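Local coordinates for rhizobiales Sp. Pch2 (Marine metagenome, PDB 6PB3), which is probably an AAA+ ATPase of the TRIP13/Pch2 type that remodels HORMA domain proteins and so helps regulate bacterial cGAS-like enzymes in bacteriophage immunity, at residues Arg23-Asn28 against Leu90-Gly95; Ser37-Met42 against Glu219-Asp224; Ile77-Asp82 against Ala198-Thr203; Val83-Thr88 against Phe266-Leu271; Ala182-Ile187 against Pro211-Arg216. One frame throughout, in Å; residues are numbered along the deposited sequence.

Interaction 1. Residues Arg23-Asn28 against Leu90-Gly95; sequences RERLNN and LAETIG
Leu26 and Thr93 mark the closest approach of the two backbones, their CA atoms 6.0 Å apart, where helix 20-28 lies against helix 87-93. Thr93 does most of the work from its side, with one branch for each of two neighbours. Its methyl, CG2, sits over the centre of the Arg25 guanidinium, 3.7 Å above the plane, and also touches Arg25 CB, so the arginine folds over it with a bend at chi3 (-97°). Its hydroxyl lies between the backbone N and the carbonyl carbon (chi1 57°), where OG1 rests 3.5 Å from Leu26 CG; the polar partner of that oxygen is the carbonyl of Glu89, one turn back. Leu26 then slides past Thr93 and goes deeper: its CD2 meets Leu90 CD1 at 3.7 Å and Ile94 CD1 at 3.9 Å, two side chains that in turn pack on Leu39 of helix 33-47. At the outer margin Arg25 NH1 makes a weak salt bridge to Glu92 OE1, 3.4 Å long but nearly straight. The carboxylate oxygen comes in at the edge of the guanidinium, while the two planes stand 81° apart. Arg25 NH1 also pairs with Glu89, its stronger partner. One guanidinium is therefore shared between two carboxylates of helix 87-93, which balance its charge and, with the methyl on its face, probably fix its rotation beside a hydrophobic interior.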
# COMPACT_ATOMS: atom_id res chain seq x y z
N ARG A 23 -19.82 26.54 29.02
CA ARG A 23 -20.83 25.66 29.59
C ARG A 23 -21.91 25.33 28.56
O ARG A 23 -22.32 24.18 28.42
CB ARG A 23 -21.45 26.31 30.84
CG ARG A 23 -22.16 25.31 31.77
CD ARG A 23 -23.66 25.56 31.83
NE ARG A 23 -24.38 24.50 32.56
CZ ARG A 23 -25.70 24.44 32.69
NH1 ARG A 23 -26.48 25.36 32.13
NH2 ARG A 23 -26.26 23.44 33.36
N GLU A 24 -22.38 26.36 27.83
CA GLU A 24 -23.39 26.14 26.80
C GLU A 24 -22.88 25.19 25.73
O GLU A 24 -23.57 24.23 25.36
CB GLU A 24 -23.80 27.49 26.19
CG GLU A 24 -25.18 27.53 25.61
CD GLU A 24 -25.70 28.94 25.49
OE1 GLU A 24 -25.09 29.85 26.11
OE2 GLU A 24 -26.70 29.17 24.78
N ARG A 25 -21.66 25.42 25.25
CA ARG A 25 -21.06 24.53 24.26
C ARG A 25 -20.90 23.11 24.82
O ARG A 25 -21.22 22.14 24.13
CB ARG A 25 -19.72 25.09 23.79
CG ARG A 25 -19.81 26.49 23.05
CD ARG A 25 -18.64 26.66 22.04
NE ARG A 25 -17.49 27.41 22.55
CZ ARG A 25 -16.22 27.13 22.28
NH1 ARG A 25 -15.90 26.08 21.54
NH2 ARG A 25 -15.25 27.89 22.77
N LEU A 26 -20.41 22.97 26.05
CA LEU A 26 -20.32 21.64 26.66
C LEU A 26 -21.68 20.95 26.64
O LEU A 26 -21.78 19.77 26.27
CB LEU A 26 -19.81 21.73 28.09
CG LEU A 26 -18.37 21.45 28.48
CD1 LEU A 26 -18.32 21.56 29.99
CD2 LEU A 26 -17.87 20.06 28.02
N ASN A 27 -22.72 21.66 27.08
CA ASN A 27 -24.07 21.09 27.15
C ASN A 27 -24.54 20.64 25.77
O ASN A 27 -25.28 19.66 25.65
CB ASN A 27 -25.05 22.13 27.71
CG ASN A 27 -24.84 22.41 29.16
OD1 ASN A 27 -23.83 22.01 29.75
ND2 ASN A 27 -25.80 23.11 29.77
N ASN A 28 -24.16 21.38 24.73
CA ASN A 28 -24.61 21.05 23.39
C ASN A 28 -23.91 19.79 22.85
O ASN A 28 -24.40 19.19 21.89
CB ASN A 28 -24.39 22.25 22.45
CG ASN A 28 -25.39 23.41 22.72
OD1 ASN A 28 -26.31 23.31 23.53
ND2 ASN A 28 -25.18 24.52 22.03
N LEU A 90 -14.77 19.62 22.75
CA LEU A 90 -14.71 19.17 24.13
C LEU A 90 -13.47 19.72 24.84
O LEU A 90 -13.57 20.24 25.96
CB LEU A 90 -14.72 17.64 24.18
CG LEU A 90 -14.65 17.03 25.57
CD1 LEU A 90 -15.90 17.42 26.39
CD2 LEU A 90 -14.53 15.53 25.49
N ALA A 91 -12.31 19.65 24.19
CA ALA A 91 -11.09 20.11 24.85
C ALA A 91 -11.13 21.61 25.12
O ALA A 91 -10.54 22.07 26.10
CB ALA A 91 -9.87 19.75 23.99
N GLU A 92 -11.79 22.38 24.25
CA GLU A 92 -11.84 23.83 24.41
C GLU A 92 -12.85 24.28 25.45
O GLU A 92 -12.83 25.45 25.83
CB GLU A 92 -12.19 24.50 23.08
CG GLU A 92 -11.10 24.43 22.03
CD GLU A 92 -11.54 25.12 20.75
OE1 GLU A 92 -12.75 25.40 20.62
OE2 GLU A 92 -10.69 25.39 19.87
N THR A 93 -13.74 23.40 25.90
CA THR A 93 -14.76 23.82 26.85
C THR A 93 -14.73 23.06 28.17
O THR A 93 -15.31 23.55 29.15
CB THR A 93 -16.16 23.67 26.23
OG1 THR A 93 -16.36 22.32 25.81
CG2 THR A 93 -16.29 24.60 25.04
N ILE A 94 -14.05 21.91 28.24
CA ILE A 94 -14.08 21.04 29.41
C ILE A 94 -13.55 21.72 30.66
O ILE A 94 -13.88 21.30 31.77
CB ILE A 94 -13.29 19.75 29.10
CG1 ILE A 94 -13.65 18.64 30.09
CG2 ILE A 94 -11.79 20.01 29.08
CD1 ILE A 94 -15.14 18.36 30.16
N GLY A 95 -12.75 22.78 30.50
CA GLY A 95 -12.21 23.49 31.64
C GLY A 95 -13.27 24.12 32.51
O GLY A 95 -13.03 24.35 33.70

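Interaction 2. Residues Ser37-Met42 against Glu219-Asp224; sequences SRLSKM and EIITFD
Two flat groups, the Glu219 carboxylate and the Arg38 guanidinium, come near each other with their planes 31° apart, yet they do not pair: Arg38 NE stays 5.0 Å from Glu219 OE2. Carbon surrounds the carboxylate oxygens here. OE1 touches CB of Met42, a selenomethionine, at 3.3 Å, and OE2 lies 3.8 Å from Arg38 CD, the arginine chain crossing the glutamate at about a right angle. Neither oxygen has a polar partner in the model, and both are buried, which would tend to raise the pKa, partly offset by the nearby Arg38 charge. CG of Glu219 is anti to the backbone N (chi1 -172°), and the extended chain carries the carboxylate to the helix. Two residues further along the strand, on the same side, Ile221 pushes CD1 against the helix backbone, 3.5 Å from Leu39 N, and touches Leu39 CB. Leu281 of a neighbouring subunit packs on both Met42 and Glu219, at a subunit interface. Residues 37-42 of helix 33-47 run nearly antiparallel to strand 219-223, the axes of these short segments 9.6 Å apart at closest. A helix thus covers the border strand of the AAA+ alpha/beta sheet, next to 76-81.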
# COMPACT_ATOMS: atom_id res chain seq x y z
N SER A 37 -16.84 13.24 31.51
CA SER A 37 -16.53 12.85 32.89
C SER A 37 -15.07 12.42 33.03
O SER A 37 -14.37 12.84 33.95
CB SER A 37 -17.47 11.73 33.32
OG SER A 37 -16.99 11.07 34.48
N ARG A 38 -14.60 11.55 32.13
CA ARG A 38 -13.22 11.08 32.24
C ARG A 38 -12.23 12.22 32.01
O ARG A 38 -11.27 12.39 32.78
CB ARG A 38 -12.95 9.94 31.26
CG ARG A 38 -13.74 8.69 31.54
CD ARG A 38 -13.43 7.62 30.48
NE ARG A 38 -14.36 6.50 30.61
CZ ARG A 38 -14.48 5.51 29.74
NH1 ARG A 38 -13.72 5.47 28.65
NH2 ARG A 38 -15.35 4.54 29.96
N LEU A 39 -12.45 13.02 30.97
CA LEU A 39 -11.55 14.13 30.72
C LEU A 39 -11.56 15.09 31.90
O LEU A 39 -10.50 15.50 32.39
CB LEU A 39 -11.93 14.84 29.41
CG LEU A 39 -11.04 16.02 29.02
CD1 LEU A 39 -9.57 15.54 28.95
CD2 LEU A 39 -11.45 16.72 27.70
N SER A 40 -12.75 15.42 32.41
CA SER A 40 -12.84 16.40 33.49
C SER A 40 -12.19 15.86 34.77
O SER A 40 -11.47 16.58 35.47
CB SER A 40 -14.31 16.78 33.75
OG SER A 40 -14.48 17.25 35.06
N LYS A 41 -12.46 14.60 35.10
CA LYS A 41 -11.95 14.09 36.36
C LYS A 41 -10.43 13.86 36.30
O LYS A 41 -9.73 14.09 37.30
CB LYS A 41 -12.69 12.80 36.73
CG LYS A 41 -14.18 13.00 37.10
CD LYS A 41 -14.89 11.66 37.15
CE LYS A 41 -16.27 11.74 37.84
NZ LYS A 41 -16.85 10.36 37.93
N MSE A 42 -9.91 13.43 35.15
CA MSE A 42 -8.46 13.19 35.02
C MSE A 42 -7.69 14.49 35.17
O MSE A 42 -6.66 14.56 35.86
CB MSE A 42 -8.13 12.52 33.67
CG MSE A 42 -6.66 12.10 33.52
SE MSE A 42 -6.04 10.80 34.87
CE MSE A 42 -5.11 11.92 36.03
N GLU A 219 -3.73 9.55 30.48
CA GLU A 219 -4.91 8.85 30.00
C GLU A 219 -5.08 9.12 28.52
O GLU A 219 -4.80 10.23 28.05
CB GLU A 219 -6.19 9.28 30.75
CG GLU A 219 -7.39 8.42 30.40
CD GLU A 219 -8.66 8.83 31.11
OE1 GLU A 219 -8.66 9.84 31.83
OE2 GLU A 219 -9.67 8.13 30.93
N ILE A 220 -5.52 8.10 27.80
CA ILE A 220 -5.95 8.20 26.42
C ILE A 220 -7.45 7.98 26.41
O ILE A 220 -7.94 6.97 26.94
CB ILE A 220 -5.23 7.18 25.53
CG1 ILE A 220 -3.69 7.34 25.64
CG2 ILE A 220 -5.73 7.30 24.08
CD1 ILE A 220 -2.88 6.24 24.88
N ILE A 221 -8.19 8.90 25.80
CA ILE A 221 -9.65 8.84 25.75
C ILE A 221 -10.04 8.74 24.29
O ILE A 221 -9.67 9.61 23.48
CB ILE A 221 -10.31 10.07 26.39
CG1 ILE A 221 -9.96 10.16 27.88
CG2 ILE A 221 -11.87 10.07 26.19
CD1 ILE A 221 -10.41 11.52 28.49
N THR A 222 -10.77 7.69 23.94
CA THR A 222 -10.99 7.38 22.54
C THR A 222 -12.39 7.76 22.10
O THR A 222 -13.36 7.58 22.84
CB THR A 222 -10.70 5.90 22.26
OG1 THR A 222 -11.50 5.07 23.12
CG2 THR A 222 -9.21 5.61 22.52
N PHE A 223 -12.48 8.28 20.87
CA PHE A 223 -13.70 8.72 20.21
C PHE A 223 -13.83 7.85 18.97
O PHE A 223 -13.33 8.17 17.89
CB PHE A 223 -13.65 10.21 19.86
CG PHE A 223 -13.47 11.11 21.05
CD1 PHE A 223 -12.27 11.12 21.75
CD2 PHE A 223 -14.50 11.93 21.49
CE1 PHE A 223 -12.11 11.93 22.86
CE2 PHE A 223 -14.34 12.75 22.60
CZ PHE A 223 -13.14 12.76 23.28
N ASP A 224 -14.49 6.73 19.12
CA ASP A 224 -14.82 5.90 17.98
C ASP A 224 -16.33 5.92 17.81
O ASP A 224 -17.03 6.74 18.41
CB ASP A 224 -14.25 4.49 18.13
CG ASP A 224 -14.27 4.00 19.56
OD1 ASP A 224 -15.35 4.07 20.18
OD2 ASP A 224 -13.22 3.53 20.05

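Interaction 3. Residues Ile77-Asp82 against Ala198-Thr203; sequences IVLAGD and AVIMCT
Leu79 forms two of the five backbone hydrogen bonds that zip these strands together in parallel: its N donates to Met201 O at 2.8 Å, and its O accepts from Thr203 N at 2.9 Å. Ile77 repeats the pattern two residues earlier, giving its N to Val199 O and taking Met201 N on its O. The fifth bond, Gly81 N to Thr203 O, is longer at 3.3 Å, and the same oxygen is approached by Ala80 CA at 3.2 Å in a CA-H...O contact. Side chains then pair on both surfaces of the sheet. On the surface that carries Val78 and Ala80, Val78 CG2 lies beside Met201 CG, 3.9 Å off, the two chains pointing the same way, and Ala80 CB meets Thr203 CG2 at 3.8 Å. Thr203 has OG1 anti to its backbone N (chi1 -177°), and that hydroxyl bonds to the carbonyl of Arg205 while the methyl does the packing. On the other surface Leu79 CD1 rests 4.0 Å from Cys202 SG, and Leu79 CG leans on Ile200 CG2 at 4.1 Å. Strand 76-81 leads into the probable Walker A loop. It is flanked by strand 219-223 on its other side, and 197-203 in turn by 151-157; helix 33-47 packs on Ile77, and helix 179-192 covers Val199 and Met201.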
# COMPACT_ATOMS: atom_id res chain seq x y z
N ILE A 77 -3.03 14.35 28.59
CA ILE A 77 -4.21 13.58 28.22
C ILE A 77 -4.36 13.65 26.71
O ILE A 77 -4.34 14.74 26.12
CB ILE A 77 -5.48 14.11 28.92
CG1 ILE A 77 -5.30 14.07 30.43
CG2 ILE A 77 -6.69 13.26 28.51
CD1 ILE A 77 -6.36 14.82 31.23
N VAL A 78 -4.53 12.49 26.09
CA VAL A 78 -4.66 12.38 24.65
C VAL A 78 -6.12 12.10 24.31
O VAL A 78 -6.72 11.17 24.87
CB VAL A 78 -3.73 11.28 24.10
CG1 VAL A 78 -4.03 11.00 22.61
CG2 VAL A 78 -2.28 11.70 24.24
N LEU A 79 -6.68 12.90 23.41
CA LEU A 79 -7.99 12.64 22.82
C LEU A 79 -7.77 12.16 21.41
O LEU A 79 -7.25 12.90 20.58
CB LEU A 79 -8.87 13.90 22.83
CG LEU A 79 -9.06 14.69 24.12
CD1 LEU A 79 -10.18 15.75 23.93
CD2 LEU A 79 -9.39 13.77 25.28
N ALA A 80 -8.16 10.91 21.13
CA ALA A 80 -7.88 10.27 19.86
C ALA A 80 -9.15 9.70 19.25
O ALA A 80 -9.99 9.15 19.97
CB ALA A 80 -6.86 9.12 20.04
N GLY A 81 -9.30 9.82 17.94
CA GLY A 81 -10.40 9.17 17.26
C GLY A 81 -10.92 9.98 16.08
O GLY A 81 -10.29 10.93 15.61
N ASP A 82 -12.11 9.56 15.62
CA ASP A 82 -12.71 10.05 14.39
C ASP A 82 -12.80 11.57 14.34
O ASP A 82 -13.11 12.24 15.33
CB ASP A 82 -14.11 9.45 14.23
CG ASP A 82 -14.09 7.92 14.19
OD1 ASP A 82 -13.05 7.35 13.79
OD2 ASP A 82 -15.11 7.29 14.56
N ALA A 198 -1.70 20.99 33.22
CA ALA A 198 -1.93 19.78 32.43
C ALA A 198 -1.95 20.12 30.94
O ALA A 198 -2.16 21.27 30.55
CB ALA A 198 -3.25 19.10 32.80
N VAL A 199 -1.76 19.09 30.11
CA VAL A 199 -1.73 19.24 28.67
C VAL A 199 -2.81 18.34 28.07
O VAL A 199 -2.90 17.16 28.43
CB VAL A 199 -0.36 18.88 28.06
CG1 VAL A 199 -0.33 19.23 26.56
CG2 VAL A 199 0.78 19.55 28.81
N ILE A 200 -3.60 18.89 27.17
CA ILE A 200 -4.55 18.13 26.37
C ILE A 200 -4.06 18.14 24.94
O ILE A 200 -3.78 19.21 24.38
CB ILE A 200 -5.97 18.71 26.44
CG1 ILE A 200 -6.48 18.73 27.89
CG2 ILE A 200 -6.90 17.93 25.49
CD1 ILE A 200 -7.78 19.50 28.08
N MSE A 201 -3.97 16.98 24.34
CA MSE A 201 -3.71 17.02 22.92
C MSE A 201 -4.64 16.13 22.15
O MSE A 201 -4.99 15.03 22.58
CB MSE A 201 -2.26 16.69 22.66
CG MSE A 201 -1.85 15.30 22.94
SE MSE A 201 -0.21 15.18 21.92
CE MSE A 201 -0.99 15.56 20.21
N CYS A 202 -5.06 16.62 20.99
CA CYS A 202 -6.02 15.93 20.14
C CYS A 202 -5.29 15.39 18.93
O CYS A 202 -4.40 16.05 18.38
CB CYS A 202 -7.16 16.87 19.71
SG CYS A 202 -8.05 17.62 21.10
N THR A 203 -5.69 14.19 18.50
CA THR A 203 -5.16 13.56 17.30
C THR A 203 -6.28 12.74 16.69
O THR A 203 -7.16 12.24 17.39
CB THR A 203 -3.95 12.68 17.62
OG1 THR A 203 -3.43 12.14 16.40
CG2 THR A 203 -4.36 11.53 18.53

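Interaction 4. Residues Val83-Thr88 against Phe266-Leu271; sequences VGSGKT and FTFSDL. With SO4 (sulfate ion), chain B.
The loop that meets Ser269 through Gly84 is wrapped round a sulfate ion, the unusual feature of this contact. Gly84 O lies against Ser269 CA and CB, 3.7 Å from CA, at the start of helix 268-283, and the positive phi of Gly84 (79°) suits glycine. Alongside, Ser85 CA packs on Phe268 CB at 3.8 Å; the Ser85 hydroxyl itself bonds to Asp82 O. Thr267 and Asp270 form a capping box: Asp270 N donates to Thr267 OG1 at 2.9 Å, and Thr267 N answers to Asp270 OD2, coming from above the carboxylate plane. That fixes the helix start which Phe268 and Ser269 present to the loop. The sulfate is gripped by backbone amides, with Gly84 N to O1 at 2.8 Å, Gly86 N to O3, Lys87 N to O4 and Thr88 N to O2. Thr88 OG1 adds a hydroxyl bond to sulfate O2 of 2.7 Å. Lys87 doubles back on itself, bent at chi3 (-86°) and chi4 (78°), to put NZ 3.2 Å from sulfate O4 in a weak bond. The loop fits a Walker A P-loop. Inward-pointing amides, the lysine and the N-terminal end of helix 87-93 probably make it favourable for an anion, so the sulfate, probably from the crystallisation liquor, plausibly sits where a nucleotide phosphate would bind.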
# COMPACT_ATOMS: atom_id res chain seq x y z
N VAL A 83 -12.51 12.10 13.15
CA VAL A 83 -12.68 13.53 12.90
C VAL A 83 -14.15 13.90 13.02
O VAL A 83 -15.04 13.15 12.60
CB VAL A 83 -12.12 13.86 11.51
CG1 VAL A 83 -12.32 15.34 11.19
CG2 VAL A 83 -10.65 13.47 11.44
N GLY A 84 -14.41 15.08 13.58
CA GLY A 84 -15.77 15.56 13.68
C GLY A 84 -16.57 14.95 14.81
O GLY A 84 -17.80 15.05 14.80
N SER A 85 -15.91 14.27 15.74
CA SER A 85 -16.57 13.73 16.91
C SER A 85 -16.82 14.77 18.00
O SER A 85 -17.58 14.49 18.93
CB SER A 85 -15.73 12.60 17.51
OG SER A 85 -15.47 11.60 16.55
N GLY A 86 -16.21 15.95 17.90
CA GLY A 86 -16.29 16.94 18.97
C GLY A 86 -15.10 16.97 19.91
O GLY A 86 -15.17 17.63 20.97
N LYS A 87 -14.01 16.29 19.56
CA LYS A 87 -12.83 16.24 20.42
C LYS A 87 -12.32 17.64 20.73
O LYS A 87 -12.07 17.98 21.90
CB LYS A 87 -11.71 15.43 19.75
CG LYS A 87 -12.04 13.96 19.49
CD LYS A 87 -10.82 13.23 18.92
CE LYS A 87 -10.73 13.36 17.39
NZ LYS A 87 -10.20 14.66 16.91
N THR A 88 -12.12 18.45 19.69
CA THR A 88 -11.62 19.81 19.87
C THR A 88 -12.59 20.65 20.67
O THR A 88 -12.20 21.36 21.61
CB THR A 88 -11.37 20.44 18.50
OG1 THR A 88 -10.56 19.56 17.71
CG2 THR A 88 -10.68 21.80 18.63
N PHE A 266 -22.76 4.35 12.22
CA PHE A 266 -22.48 5.77 12.02
C PHE A 266 -21.37 6.24 12.96
O PHE A 266 -21.25 5.79 14.10
CB PHE A 266 -23.73 6.62 12.28
CG PHE A 266 -24.72 6.65 11.15
CD1 PHE A 266 -25.01 5.51 10.43
CD2 PHE A 266 -25.40 7.82 10.85
CE1 PHE A 266 -25.95 5.55 9.39
CE2 PHE A 266 -26.33 7.86 9.83
CZ PHE A 266 -26.61 6.72 9.10
N THR A 267 -20.56 7.18 12.47
CA THR A 267 -19.70 7.94 13.35
C THR A 267 -20.52 9.01 14.07
O THR A 267 -21.71 9.20 13.80
CB THR A 267 -18.55 8.60 12.58
OG1 THR A 267 -19.07 9.59 11.69
CG2 THR A 267 -17.78 7.56 11.73
N PHE A 268 -19.87 9.69 15.02
CA PHE A 268 -20.48 10.86 15.65
C PHE A 268 -20.74 11.95 14.62
O PHE A 268 -21.77 12.62 14.65
CB PHE A 268 -19.58 11.40 16.78
CG PHE A 268 -19.68 10.63 18.10
CD1 PHE A 268 -20.82 10.73 18.89
CD2 PHE A 268 -18.62 9.86 18.55
CE1 PHE A 268 -20.90 10.06 20.12
CE2 PHE A 268 -18.69 9.17 19.79
CZ PHE A 268 -19.84 9.27 20.56
N SER A 269 -19.78 12.15 13.71
CA SER A 269 -19.96 13.07 12.60
C SER A 269 -21.16 12.70 11.73
O SER A 269 -21.95 13.58 11.35
CB SER A 269 -18.70 13.09 11.74
OG SER A 269 -18.86 14.01 10.69
N ASP A 270 -21.29 11.42 11.37
CA ASP A 270 -22.46 11.00 10.59
C ASP A 270 -23.77 11.38 11.29
O ASP A 270 -24.76 11.70 10.63
CB ASP A 270 -22.42 9.50 10.33
CG ASP A 270 -21.24 9.08 9.44
OD1 ASP A 270 -20.70 9.94 8.70
OD2 ASP A 270 -20.88 7.88 9.44
N LEU A 271 -23.79 11.37 12.63
CA LEU A 271 -25.03 11.77 13.30
C LEU A 271 -25.21 13.28 13.28
O LEU A 271 -26.30 13.78 12.97
CB LEU A 271 -25.06 11.24 14.74
CG LEU A 271 -25.13 9.72 14.91
CD1 LEU A 271 -24.90 9.31 16.36
CD2 LEU A 271 -26.48 9.19 14.40
S SO4 B . -13.07 16.71 16.14
O1 SO4 B . -12.44 16.56 14.83
O2 SO4 B . -12.21 17.57 16.93
O3 SO4 B . -14.40 17.35 15.99
O4 SO4 B . -13.30 15.40 16.75

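Interaction 5. Residues Ala182-Ile187 against Pro211-Arg216; sequences AFIRGI and PAVRRR
Ile184 and Arg216 meet as an aliphatic branch laid on a flat cation. Ile184 CG2, held anti to its backbone N, sits 3.2 Å above the guanidinium plane and over its centre, with the two chains crossing at about a right angle. Nearer its backbone, the arginine chain lies near Ile187, whose CG2 is 4.3 Å from Arg216 CD. The purely apolar pairs follow. Ile184 CD1 presses on Ala212 CB at 3.5 Å, tighter than usual for two carbons. Phe183 swings its ring out with CG anti to the backbone N (chi1 -171°), and Val213 CG2 comes to the ring's edge, 3.6 Å from CD2. One face of the same ring carries Ile187 CG1, toward the rim. The polar bonds of Arg216 are two of note: its NH1 donates to Ala212 O at 2.7 Å, nearly in the guanidinium plane, and its NE makes a salt bridge with Asp188 on helix 179-192. The turn containing Arg214 and Arg215 also faces a neighbouring subunit, where Arg215 packs on Thr88 of that chain, a placement that recalls the arginine fingers of AAA+ ATPases. With a carbonyl and a carboxylate on its N-H groups and a methyl on one face, the Arg216 guanidinium is fixed in rotation and ties helix 211-214 to helix 179-192.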
# COMPACT_ATOMS: atom_id res chain seq x y z
N ALA A 182 11.23 18.91 22.30
CA ALA A 182 10.79 20.06 23.08
C ALA A 182 9.50 19.76 23.83
O ALA A 182 9.30 20.21 24.96
CB ALA A 182 10.61 21.27 22.17
N PHE A 183 8.60 19.01 23.20
CA PHE A 183 7.32 18.68 23.81
C PHE A 183 7.50 17.71 24.97
O PHE A 183 6.92 17.89 26.05
CB PHE A 183 6.40 18.09 22.75
CG PHE A 183 4.99 17.91 23.20
CD1 PHE A 183 4.18 19.01 23.45
CD2 PHE A 183 4.46 16.64 23.35
CE1 PHE A 183 2.87 18.84 23.86
CE2 PHE A 183 3.15 16.46 23.76
CZ PHE A 183 2.36 17.57 24.02
N ILE A 184 8.32 16.68 24.76
CA ILE A 184 8.62 15.70 25.80
C ILE A 184 9.26 16.37 27.01
O ILE A 184 8.86 16.14 28.15
CB ILE A 184 9.56 14.62 25.24
CG1 ILE A 184 8.81 13.68 24.29
CG2 ILE A 184 10.26 13.87 26.34
CD1 ILE A 184 9.77 13.02 23.34
N ARG A 185 10.29 17.19 26.76
CA ARG A 185 10.92 17.92 27.85
C ARG A 185 9.91 18.79 28.58
O ARG A 185 9.96 18.91 29.81
CB ARG A 185 12.07 18.77 27.30
CG ARG A 185 13.22 17.93 26.75
CD ARG A 185 14.27 18.77 26.06
NE ARG A 185 15.30 17.93 25.45
CZ ARG A 185 16.40 18.39 24.86
NH1 ARG A 185 16.62 19.70 24.81
NH2 ARG A 185 17.28 17.55 24.34
N GLY A 186 8.96 19.39 27.86
CA GLY A 186 7.96 20.22 28.51
C GLY A 186 7.05 19.41 29.41
O GLY A 186 6.77 19.81 30.55
N ILE A 187 6.57 18.27 28.91
CA ILE A 187 5.68 17.41 29.69
C ILE A 187 6.38 16.91 30.95
O ILE A 187 5.81 16.92 32.04
CB ILE A 187 5.22 16.23 28.83
CG1 ILE A 187 4.32 16.72 27.71
CG2 ILE A 187 4.55 15.18 29.69
CD1 ILE A 187 3.91 15.62 26.80
N PRO A 211 5.85 7.86 19.53
CA PRO A 211 5.72 6.91 20.66
C PRO A 211 6.13 7.51 22.00
O PRO A 211 5.53 7.20 23.03
CB PRO A 211 6.66 5.76 20.27
CG PRO A 211 6.82 5.90 18.78
CD PRO A 211 6.71 7.34 18.46
N ALA A 212 7.16 8.36 21.99
CA ALA A 212 7.60 9.00 23.23
C ALA A 212 6.58 10.00 23.76
O ALA A 212 6.59 10.31 24.96
CB ALA A 212 8.96 9.67 22.99
N VAL A 213 5.68 10.47 22.89
CA VAL A 213 4.55 11.24 23.38
C VAL A 213 3.47 10.30 23.90
O VAL A 213 2.94 10.51 24.99
CB VAL A 213 4.01 12.16 22.27
CG1 VAL A 213 2.61 12.68 22.63
CG2 VAL A 213 4.97 13.31 22.03
N ARG A 214 3.16 9.25 23.15
CA ARG A 214 2.06 8.37 23.51
C ARG A 214 2.27 7.74 24.88
O ARG A 214 1.35 7.68 25.70
CB ARG A 214 1.90 7.28 22.44
CG ARG A 214 0.48 6.95 22.12
CD ARG A 214 0.38 5.79 21.18
NE ARG A 214 1.24 5.95 20.02
CZ ARG A 214 1.34 5.03 19.07
NH1 ARG A 214 0.62 3.93 19.18
NH2 ARG A 214 2.15 5.20 18.02
N ARG A 215 3.50 7.27 25.14
CA ARG A 215 3.76 6.53 26.36
C ARG A 215 3.70 7.40 27.61
O ARG A 215 3.58 6.87 28.71
CB ARG A 215 5.13 5.84 26.27
CG ARG A 215 6.33 6.75 26.45
CD ARG A 215 7.65 5.92 26.37
NE ARG A 215 8.82 6.71 26.72
CZ ARG A 215 9.78 7.05 25.86
NH1 ARG A 215 9.73 6.64 24.59
NH2 ARG A 215 10.82 7.77 26.28
N ARG A 216 3.74 8.72 27.45
CA ARG A 216 3.62 9.65 28.57
C ARG A 216 2.18 10.05 28.90
O ARG A 216 1.96 10.64 29.96
CB ARG A 216 4.44 10.90 28.29
CG ARG A 216 5.93 10.67 28.43
CD ARG A 216 6.73 11.87 27.96
NE ARG A 216 8.14 11.79 28.38
CZ ARG A 216 9.07 11.10 27.73
NH1 ARG A 216 8.76 10.40 26.64
NH2 ARG A 216 10.33 11.11 28.16

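Overall arrangement
Interactions 2 and 3 reach the same sheet, centres 9 Å apart: strand 76-81 separates 197-203 from 219-223, matching the AAA+ strand order. Strand 76-81 runs through the phosphate loop of interaction 4 into helix 87-93, against which helix 20-28 packs in interaction 1; helix 33-47 of interaction 2 lies on the same side of the sheet. Interaction 5 sits on the other side, reaching Met201 and Val199 through Phe183 and Val213, about 27 Å between centres from interaction 4. Along the chain the first segments follow the order 1 to 5, and most pairs alternate. Interactions 2, 4 and 5 also meet other subunits, consistent with coupling between nucleotide pocket and six-chain assembly.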